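Local coordinates for protein inositol-3-phosphate synthase (Caenorhabditis elegans, PDB 1VKO) that binds nicotinamide-adenine-dinucleotide in a Rossmann-type domain as a tetrameric member of the myo-inositol-1-phosphate synthase family, here with potassium and pyrophosphate, at residues F142-V146 and V509-F515; S164-M170 and M188-P193; A416-Y420 and T431-H435. All blocks are in the same frame, centred on the assembly; numbering follows the deposited sequence.

Contact 1: F142-V146 and V509-F515; sequences FKDIV and VTALAGF
A loop packed mainly through apolar side chains, without a hydrogen bond, against the C-terminal turn of a helix illustrates how sequence-distant parts of a chain share one buried core. F142-V146 follows strand 136-141; F142 to D144 have helical backbone angles, and I145 N bonds to F142 O (3.2 Å). Across the contact, V509-A513 ends helix 498-513. G514 leaves the helix with positive phi (115°), a conformation that calls for glycine, and the turn closes with G514 N and F515 N both on T510 O (2.9 Å each). The nearest CA atoms are those of V146 and A513, 5.8 Å apart. I145 (chi1 m, chi2 t) is the central wedge: its CG2 lies 3.1 Å from V509 O, 3.8 Å from V509 CG2, 3.6 Å from A513 CB and 4.1 Å from F515 CE1. V146 (m) sets CG1 3.8 Å from both L512 CB and A513 CB. F142, with chi1 t, swings its ring across so that CZ reaches V509 CG1 at 3.7 Å. F142 and I145 also touch V126 of strand 125-131, L512 rests on F68 of strand 56-71, and F515 packs on V27 of strand 24-27 and V59 of a second subunit.

Contact 2: S164-M170 and M188-P193; sequences SNLYEAM and MEPIVP
Side-chain capping and a tight turn fit together where S164-M170, a helix start, meets M188-P193. N165 (chi1 p) turns OD1 back to accept from Y167 N (2.9 Å) and E168 N (3.0 Å), while E168 (m, t) returns OE1 to N165 N at 3.1 Å: a capping box. Against it lies a type I beta turn, M188 to I191, closed by I191 N to M188 O at 2.9 Å. N165 CA lies 4.3 Å from V192 CA, L166 CA 4.8 Å from M188 CA and Y167 CA 4.5 Å from E189 CA. L166 N donates to I191 O (2.9 Å). L166 (chi1 m, chi2 -144°, between wells) sets CB 3.7 Å from M188 CE and CG 3.8 Å from I191 CB. M188, m at all three chi angles, curls its CE to 3.4 Å from M170 CE. L166 and M188 also pack on V93 of helix 87-100, and the P193 side chain is about 7 Å from the bound NAD. The chemistry thus divides: the L166 N to I191 O hydrogen bond joins the turn to the capped helix start, an apolar methionine-leucine cluster fills the buried side, and the E189 carboxylate and Y167 hydroxyl find partners, R185 and E182, on helix 178-188.

Contact 3: A416-Y420 and T431-H435; sequences AMDEY and TFVVH
Strands A416-Y420 and T431-H435 run antiparallel, their directions 172° apart and their axes 4.8 Å at closest approach, with extended backbone angles throughout. The register pairs M417 with H435 and E419 with V433 as non-hydrogen-bonded pairs (CA to CA 4.9 and 4.6 Å), and D418 with V434 and Y420 with F432 as hydrogen-bonded pairs (5.1 Å each). Four bonds follow: D418 N to V434 O (3.1 Å), V434 N to D418 O (2.9 Å), Y420 N to F432 O (2.8 Å) and F432 N to Y420 O (2.8 Å). Alongside them, CA-H...O contacts such as M417 CA to V434 O and E419 CA to F432 O, both 3.5 Å, complete the ladder. Side chains alternate between two faces. D418, Y420, F432 and V434 share one, the first three meeting helix 329-342: Y420 (chi1 m) brings CB 4.2 Å from CD1 of F432 (m), both rings meet F336 edge-to-face, and D418 bonds to Q329 as well as S352. On the other, M417 (m, t, p) places SD 4.8 Å from the H435 ring centroid, at the ring edge, a Met-aromatic contact, with CG 3.4 Å from ND1 of H435 (t). E419 (t, t), its CG 4.3 Å from V433 CG2, forms a salt bridge with R415 of a third subunit. Strand 429-439 pairs further with a strand of a second subunit, so the sheet continues across that interface. This is a beta hairpin used for assembly: one face is covered by its own helix, the other meets a neighbouring subunit, and the A416 side chain lies about 6 Å from the bound pyrophosphate.

How the contacts relate
Read from the N terminus, the chain opens contact 1 at 142-146, then makes contact 2, whose 164-170 and 188-193 close a short, mostly helical loop beside the parallel sheet of the nucleotide-binding domain. Much later contact 3 closes the hairpin of 416-420 and 431-435, in series with contact 2. Only at 509-515 does contact 1 close, so its long loop encloses both others. Their centres lie 37 to 38 Å apart and none touch. The principle is one of scale: two local closures shape individual elements, while one distant closure returns the last helix to an early loop. Contacts 1 and 3 both also reach the second subunit.

Contact 1: F142-V146 and V509-F515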
loop_
_atom_site.group_PDB
_atom_site.type_symbol
_atom_site.label_atom_id
_atom_site.label_comp_id
_atom_site.label_asym_id
_atom_site.label_seq_id
_atom_site.Cartn_x
_atom_site.Cartn_y
_atom_site.Cartn_z
ATOM N N PHE A 142 32.096 11.470 5.008
ATOM C CA PHE A 142 32.021 12.886 4.852
ATOM C C PHE A 142 32.894 13.644 5.874
ATOM O O PHE A 142 33.542 14.646 5.526
ATOM C CB PHE A 142 30.568 13.303 5.004
ATOM C CG PHE A 142 30.307 14.712 4.606
ATOM C CD1 PHE A 142 30.024 15.021 3.282
ATOM C CD2 PHE A 142 30.351 15.739 5.553
ATOM C CE1 PHE A 142 29.803 16.342 2.904
ATOM C CE2 PHE A 142 30.122 17.055 5.193
ATOM C CZ PHE A 142 29.853 17.360 3.861
ATOM N N LYS A 143 32.905 13.199 7.129
ATOM C CA LYS A 143 33.533 14.009 8.185
ATOM C C LYS A 143 35.056 13.911 8.149
ATOM O O LYS A 143 35.730 14.646 8.845
ATOM C CB LYS A 143 32.993 13.630 9.558
ATOM C CG LYS A 143 33.216 12.159 9.942
ATOM C CD LYS A 143 32.240 11.761 11.025
ATOM C CE LYS A 143 32.306 10.292 11.290
ATOM N NZ LYS A 143 33.619 10.089 11.971
ATOM N N ASP A 144 35.577 13.010 7.311
ATOM C CA ASP A 144 37.006 12.857 7.116
ATOM C C ASP A 144 37.593 13.799 6.045
ATOM O O ASP A 144 38.806 13.914 5.919
ATOM C CB ASP A 144 37.318 11.408 6.742
ATOM C CG ASP A 144 37.129 10.443 7.903
ATOM O OD1 ASP A 144 36.668 10.849 8.981
ATOM O OD2 ASP A 144 37.407 9.236 7.826
ATOM N N ILE A 145 36.741 14.453 5.258
ATOM C CA ILE A 145 37.209 15.254 4.142
ATOM C C ILE A 145 37.741 16.623 4.586
ATOM O O ILE A 145 38.925 16.889 4.433
ATOM C CB ILE A 145 36.122 15.357 3.066
ATOM C CG1 ILE A 145 35.827 13.975 2.501
ATOM C CG2 ILE A 145 36.557 16.287 1.954
ATOM C CD1 ILE A 145 34.573 13.966 1.590
ATOM N N VAL A 146 36.871 17.493 5.103
ATOM C CA VAL A 146 37.333 18.652 5.873
ATOM C C VAL A 146 36.841 18.496 7.320
ATOM O O VAL A 146 35.759 17.977 7.548
ATOM C CB VAL A 146 36.986 20.052 5.252
ATOM C CG1 VAL A 146 37.671 20.248 3.914
ATOM C CG2 VAL A 146 35.523 20.259 5.092
ATOM N N VAL A 509 33.166 20.093 -0.512
ATOM C CA VAL A 509 34.151 19.727 0.529
ATOM C C VAL A 509 35.367 19.025 -0.041
ATOM O O VAL A 509 36.439 19.098 0.552
ATOM C CB VAL A 509 33.569 18.878 1.703
ATOM C CG1 VAL A 509 32.454 19.625 2.401
ATOM C CG2 VAL A 509 33.055 17.552 1.198
ATOM N N THR A 510 35.226 18.340 -1.180
ATOM C CA THR A 510 36.410 17.737 -1.784
ATOM C C THR A 510 37.297 18.786 -2.411
ATOM O O THR A 510 38.518 18.709 -2.248
ATOM C CB THR A 510 36.124 16.542 -2.710
ATOM O OG1 THR A 510 35.146 16.865 -3.698
ATOM C CG2 THR A 510 35.462 15.445 -1.925
ATOM N N ALA A 511 36.692 19.773 -3.079
ATOM C CA ALA A 511 37.390 20.986 -3.571
ATOM C C ALA A 511 38.138 21.759 -2.471
ATOM O O ALA A 511 39.312 22.130 -2.651
ATOM C CB ALA A 511 36.416 21.913 -4.291
ATOM N N LEU A 512 37.466 22.001 -1.339
ATOM C CA LEU A 512 38.136 22.542 -0.145
ATOM C C LEU A 512 39.344 21.713 0.284
ATOM O O LEU A 512 40.423 22.278 0.502
ATOM C CB LEU A 512 37.176 22.714 1.039
ATOM C CG LEU A 512 35.955 23.591 0.743
ATOM C CD1 LEU A 512 34.903 23.444 1.819
ATOM C CD2 LEU A 512 36.322 25.045 0.542
ATOM N N ALA A 513 39.168 20.390 0.381
ATOM C CA ALA A 513 40.206 19.476 0.909
ATOM C C ALA A 513 41.354 19.209 -0.038
ATOM O O ALA A 513 42.424 18.779 0.415
ATOM C CB ALA A 513 39.605 18.153 1.358
ATOM N N GLY A 514 41.121 19.429 -1.336
ATOM C CA GLY A 514 42.164 19.360 -2.364
ATOM C C GLY A 514 42.001 18.250 -3.392
ATOM O O GLY A 514 42.792 18.128 -4.328
ATOM N N PHE A 515 40.962 17.437 -3.246
ATOM C CA PHE A 515 40.819 16.266 -4.128
ATOM C C PHE A 515 39.433 16.061 -4.761
ATOM O O PHE A 515 38.781 15.050 -4.487
ATOM C CB PHE A 515 41.317 14.988 -3.431
ATOM C CG PHE A 515 40.848 14.828 -1.999
ATOM C CD1 PHE A 515 39.563 14.383 -1.721
ATOM C CD2 PHE A 515 41.724 15.052 -0.936
ATOM C CE1 PHE A 515 39.129 14.194 -0.424
ATOM C CE2 PHE A 515 41.297 14.877 0.386
ATOM C CZ PHE A 515 39.996 14.432 0.636
#

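Contact 2: S164-M170 and M188-P193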
loop_
_atom_site.group_PDB
_atom_site.type_symbol
_atom_site.label_atom_id
_atom_site.label_comp_id
_atom_site.label_asym_id
_atom_site.label_seq_id
_atom_site.Cartn_x
_atom_site.Cartn_y
_atom_site.Cartn_z
ATOM N N SER A 164 8.325 23.589 31.066
ATOM C CA SER A 164 8.663 22.189 31.297
ATOM C C SER A 164 10.134 21.928 31.068
ATOM O O SER A 164 10.696 22.378 30.054
ATOM C CB SER A 164 7.857 21.292 30.373
ATOM O OG SER A 164 6.475 21.454 30.627
ATOM N N ASN A 165 10.753 21.206 31.999
ATOM C CA ASN A 165 12.168 20.831 31.881
ATOM C C ASN A 165 12.292 19.702 30.864
ATOM O O ASN A 165 11.338 18.967 30.634
ATOM C CB ASN A 165 12.728 20.360 33.238
ATOM C CG ASN A 165 12.049 19.102 33.731
ATOM O OD1 ASN A 165 12.307 17.992 33.220
ATOM N ND2 ASN A 165 11.138 19.262 34.687
ATOM N N LEU A 166 13.489 19.532 30.319
ATOM C CA LEU A 166 13.731 18.640 29.205
ATOM C C LEU A 166 13.473 17.171 29.494
ATOM O O LEU A 166 13.443 16.354 28.566
ATOM C CB LEU A 166 15.144 18.862 28.636
ATOM C CG LEU A 166 15.355 20.195 27.908
ATOM C CD1 LEU A 166 16.279 20.050 26.732
ATOM C CD2 LEU A 166 14.048 20.787 27.412
ATOM N N TYR A 167 13.284 16.831 30.771
ATOM C CA TYR A 167 12.857 15.483 31.135
ATOM C C TYR A 167 11.349 15.340 30.946
ATOM O O TYR A 167 10.906 14.411 30.276
ATOM C CB TYR A 167 13.332 15.101 32.547
ATOM C CG TYR A 167 12.720 13.831 33.116
ATOM C CD1 TYR A 167 12.995 12.581 32.564
ATOM C CD2 TYR A 167 11.847 13.894 34.196
ATOM C CE1 TYR A 167 12.416 11.426 33.098
ATOM C CE2 TYR A 167 11.267 12.765 34.730
ATOM C CZ TYR A 167 11.547 11.532 34.183
ATOM O OH TYR A 167 10.949 10.416 34.737
ATOM N N GLU A 168 10.566 16.279 31.478
ATOM C CA GLU A 168 9.110 16.283 31.268
ATOM C C GLU A 168 8.811 16.453 29.801
ATOM O O GLU A 168 7.781 15.963 29.266
ATOM C CB GLU A 168 8.471 17.460 31.977
ATOM C CG GLU A 168 8.595 17.519 33.489
ATOM C CD GLU A 168 8.000 18.815 34.058
ATOM O OE1 GLU A 168 8.439 19.925 33.661
ATOM O OE2 GLU A 168 7.079 18.731 34.897
ATOM N N ALA A 169 9.697 17.202 29.155
ATOM C CA ALA A 169 9.660 17.420 27.731
ATOM C C ALA A 169 9.812 16.117 26.896
ATOM O O ALA A 169 9.285 16.023 25.806
ATOM C CB ALA A 169 10.746 18.415 27.376
ATOM N N MET A 170 10.591 15.159 27.388
ATOM C CA MET A 170 10.770 13.860 26.750
ATOM C C MET A 170 9.539 12.961 26.886
ATOM O O MET A 170 9.165 12.219 25.934
ATOM C CB MET A 170 11.910 13.132 27.387
ATOM C CG MET A 170 13.270 13.616 27.036
ATOM S SD MET A 170 14.353 12.372 27.734
ATOM C CE MET A 170 15.643 12.675 26.579
ATOM N N MET A 188 18.813 15.859 31.508
ATOM C CA MET A 188 17.784 16.640 30.855
ATOM C C MET A 188 16.953 17.364 31.849
ATOM O O MET A 188 16.519 18.487 31.581
ATOM C CB MET A 188 16.855 15.724 30.079
ATOM C CG MET A 188 17.523 14.997 29.008
ATOM S SD MET A 188 17.922 16.065 27.619
ATOM C CE MET A 188 16.356 15.999 26.701
ATOM N N GLU A 189 16.708 16.720 32.992
ATOM C CA GLU A 189 15.824 17.302 34.008
ATOM C C GLU A 189 16.245 18.709 34.480
ATOM O O GLU A 189 15.393 19.579 34.597
ATOM C CB GLU A 189 15.570 16.332 35.190
ATOM C CG GLU A 189 14.486 16.805 36.156
ATOM C CD GLU A 189 14.112 15.798 37.230
ATOM O OE1 GLU A 189 15.005 15.057 37.731
ATOM O OE2 GLU A 189 12.905 15.753 37.570
ATOM N N PRO A 190 17.529 18.940 34.779
ATOM C CA PRO A 190 17.983 20.292 35.160
ATOM C C PRO A 190 17.736 21.351 34.091
ATOM O O PRO A 190 17.806 22.524 34.405
ATOM C CB PRO A 190 19.498 20.107 35.339
ATOM C CG PRO A 190 19.647 18.703 35.709
ATOM C CD PRO A 190 18.645 17.973 34.864
ATOM N N ILE A 191 17.477 20.959 32.844
ATOM C CA ILE A 191 17.366 21.958 31.780
ATOM C C ILE A 191 15.942 22.494 31.630
ATOM O O ILE A 191 15.020 21.772 31.299
ATOM C CB ILE A 191 17.914 21.450 30.438
ATOM C CG1 ILE A 191 19.227 20.689 30.626
ATOM C CG2 ILE A 191 18.135 22.625 29.481
ATOM C CD1 ILE A 191 19.671 19.932 29.369
ATOM N N VAL A 192 15.774 23.766 31.939
ATOM C CA VAL A 192 14.501 24.443 31.778
ATOM C C VAL A 192 14.755 25.577 30.795
ATOM O O VAL A 192 15.613 26.422 31.055
ATOM C CB VAL A 192 13.990 25.006 33.111
ATOM C CG1 VAL A 192 12.768 25.896 32.870
ATOM C CG2 VAL A 192 13.624 23.863 34.062
ATOM N N PRO A 193 14.041 25.595 29.667
ATOM C CA PRO A 193 14.273 26.613 28.635
ATOM C C PRO A 193 13.997 28.016 29.134
ATOM O O PRO A 193 13.146 28.202 29.998
ATOM C CB PRO A 193 13.238 26.257 27.570
ATOM C CG PRO A 193 12.954 24.806 27.792
ATOM C CD PRO A 193 12.969 24.650 29.273
#

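Contact 3: A416-Y420 and T431-H435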
loop_
_atom_site.group_PDB
_atom_site.type_symbol
_atom_site.label_atom_id
_atom_site.label_comp_id
_atom_site.label_asym_id
_atom_site.label_seq_id
_atom_site.Cartn_x
_atom_site.Cartn_y
_atom_site.Cartn_z
ATOM N N ALA A 416 2.932 8.881 6.002
ATOM C CA ALA A 416 2.919 9.545 4.715
ATOM C C ALA A 416 2.332 8.572 3.699
ATOM O O ALA A 416 2.860 7.495 3.501
ATOM C CB ALA A 416 4.339 10.003 4.313
ATOM N N MET A 417 1.214 8.941 3.087
ATOM C CA MET A 417 0.588 8.098 2.067
ATOM C C MET A 417 0.546 8.857 0.758
ATOM O O MET A 417 -0.019 9.957 0.679
ATOM C CB MET A 417 -0.804 7.642 2.512
ATOM C CG MET A 417 -0.724 6.603 3.641
ATOM S SD MET A 417 -2.268 6.138 4.451
ATOM C CE MET A 417 -3.074 5.083 3.230
ATOM N N ASP A 418 1.176 8.278 -0.263
ATOM C CA ASP A 418 1.393 8.978 -1.527
ATOM C C ASP A 418 0.974 8.145 -2.712
ATOM O O ASP A 418 1.096 6.912 -2.698
ATOM C CB ASP A 418 2.861 9.353 -1.706
ATOM C CG ASP A 418 3.354 10.349 -0.664
ATOM O OD1 ASP A 418 3.265 10.044 0.539
ATOM O OD2 ASP A 418 3.879 11.455 -0.954
ATOM N N GLU A 419 0.475 8.825 -3.742
ATOM C CA GLU A 419 0.256 8.186 -5.042
ATOM C C GLU A 419 0.965 8.984 -6.147
ATOM O O GLU A 419 0.683 10.169 -6.339
ATOM C CB GLU A 419 -1.237 8.054 -5.317
ATOM C CG GLU A 419 -1.549 7.071 -6.420
ATOM C CD GLU A 419 -2.954 7.228 -6.955
ATOM O OE1 GLU A 419 -3.227 8.281 -7.569
ATOM O OE2 GLU A 419 -3.774 6.290 -6.783
ATOM N N TYR A 420 1.888 8.343 -6.861
ATOM C CA TYR A 420 2.468 8.942 -8.089
ATOM C C TYR A 420 1.946 8.236 -9.349
ATOM O O TYR A 420 2.042 7.008 -9.470
ATOM C CB TYR A 420 3.997 8.874 -8.078
ATOM C CG TYR A 420 4.691 9.646 -6.944
ATOM C CD1 TYR A 420 4.596 9.229 -5.595
ATOM C CD2 TYR A 420 5.491 10.768 -7.240
ATOM C CE1 TYR A 420 5.271 9.969 -4.546
ATOM C CE2 TYR A 420 6.159 11.509 -6.207
ATOM C CZ TYR A 420 6.047 11.099 -4.884
ATOM O OH TYR A 420 6.714 11.824 -3.941
ATOM N N THR A 431 1.848 3.543 -12.128
ATOM C CA THR A 431 1.309 4.054 -10.907
ATOM C C THR A 431 2.116 3.466 -9.738
ATOM O O THR A 431 2.223 2.243 -9.598
ATOM C CB THR A 431 -0.202 3.697 -10.783
ATOM O OG1 THR A 431 -0.910 4.113 -11.967
ATOM C CG2 THR A 431 -0.852 4.506 -9.648
ATOM N N PHE A 432 2.687 4.340 -8.925
ATOM C CA PHE A 432 3.367 3.933 -7.671
ATOM C C PHE A 432 2.500 4.388 -6.507
ATOM O O PHE A 432 2.220 5.581 -6.366
ATOM C CB PHE A 432 4.755 4.599 -7.497
ATOM C CG PHE A 432 5.686 4.524 -8.723
ATOM C CD1 PHE A 432 5.464 5.323 -9.854
ATOM C CD2 PHE A 432 6.830 3.704 -8.699
ATOM C CE1 PHE A 432 6.341 5.274 -10.979
ATOM C CE2 PHE A 432 7.737 3.644 -9.811
ATOM C CZ PHE A 432 7.483 4.428 -10.954
ATOM N N VAL A 433 2.058 3.445 -5.684
ATOM C CA VAL A 433 1.416 3.766 -4.387
ATOM C C VAL A 433 2.432 3.508 -3.257
ATOM O O VAL A 433 3.073 2.474 -3.272
ATOM C CB VAL A 433 0.126 2.909 -4.129
ATOM C CG1 VAL A 433 -0.523 3.277 -2.762
ATOM C CG2 VAL A 433 -0.898 3.025 -5.291
ATOM N N VAL A 434 2.546 4.419 -2.275
ATOM C CA VAL A 434 3.600 4.382 -1.231
ATOM C C VAL A 434 3.066 4.583 0.193
ATOM O O VAL A 434 2.247 5.468 0.422
ATOM C CB VAL A 434 4.671 5.493 -1.484
ATOM C CG1 VAL A 434 5.732 5.521 -0.382
ATOM C CG2 VAL A 434 5.340 5.310 -2.813
ATOM N N HIS A 435 3.535 3.786 1.153
ATOM C CA HIS A 435 3.268 4.044 2.582
ATOM C C HIS A 435 4.576 4.124 3.403
ATOM O O HIS A 435 5.357 3.168 3.430
ATOM C CB HIS A 435 2.263 3.034 3.180
ATOM C CG HIS A 435 1.910 3.310 4.619
ATOM N ND1 HIS A 435 0.718 3.900 4.997
ATOM C CD2 HIS A 435 2.595 3.083 5.771
ATOM C CE1 HIS A 435 0.685 4.028 6.315
ATOM N NE2 HIS A 435 1.811 3.541 6.809
#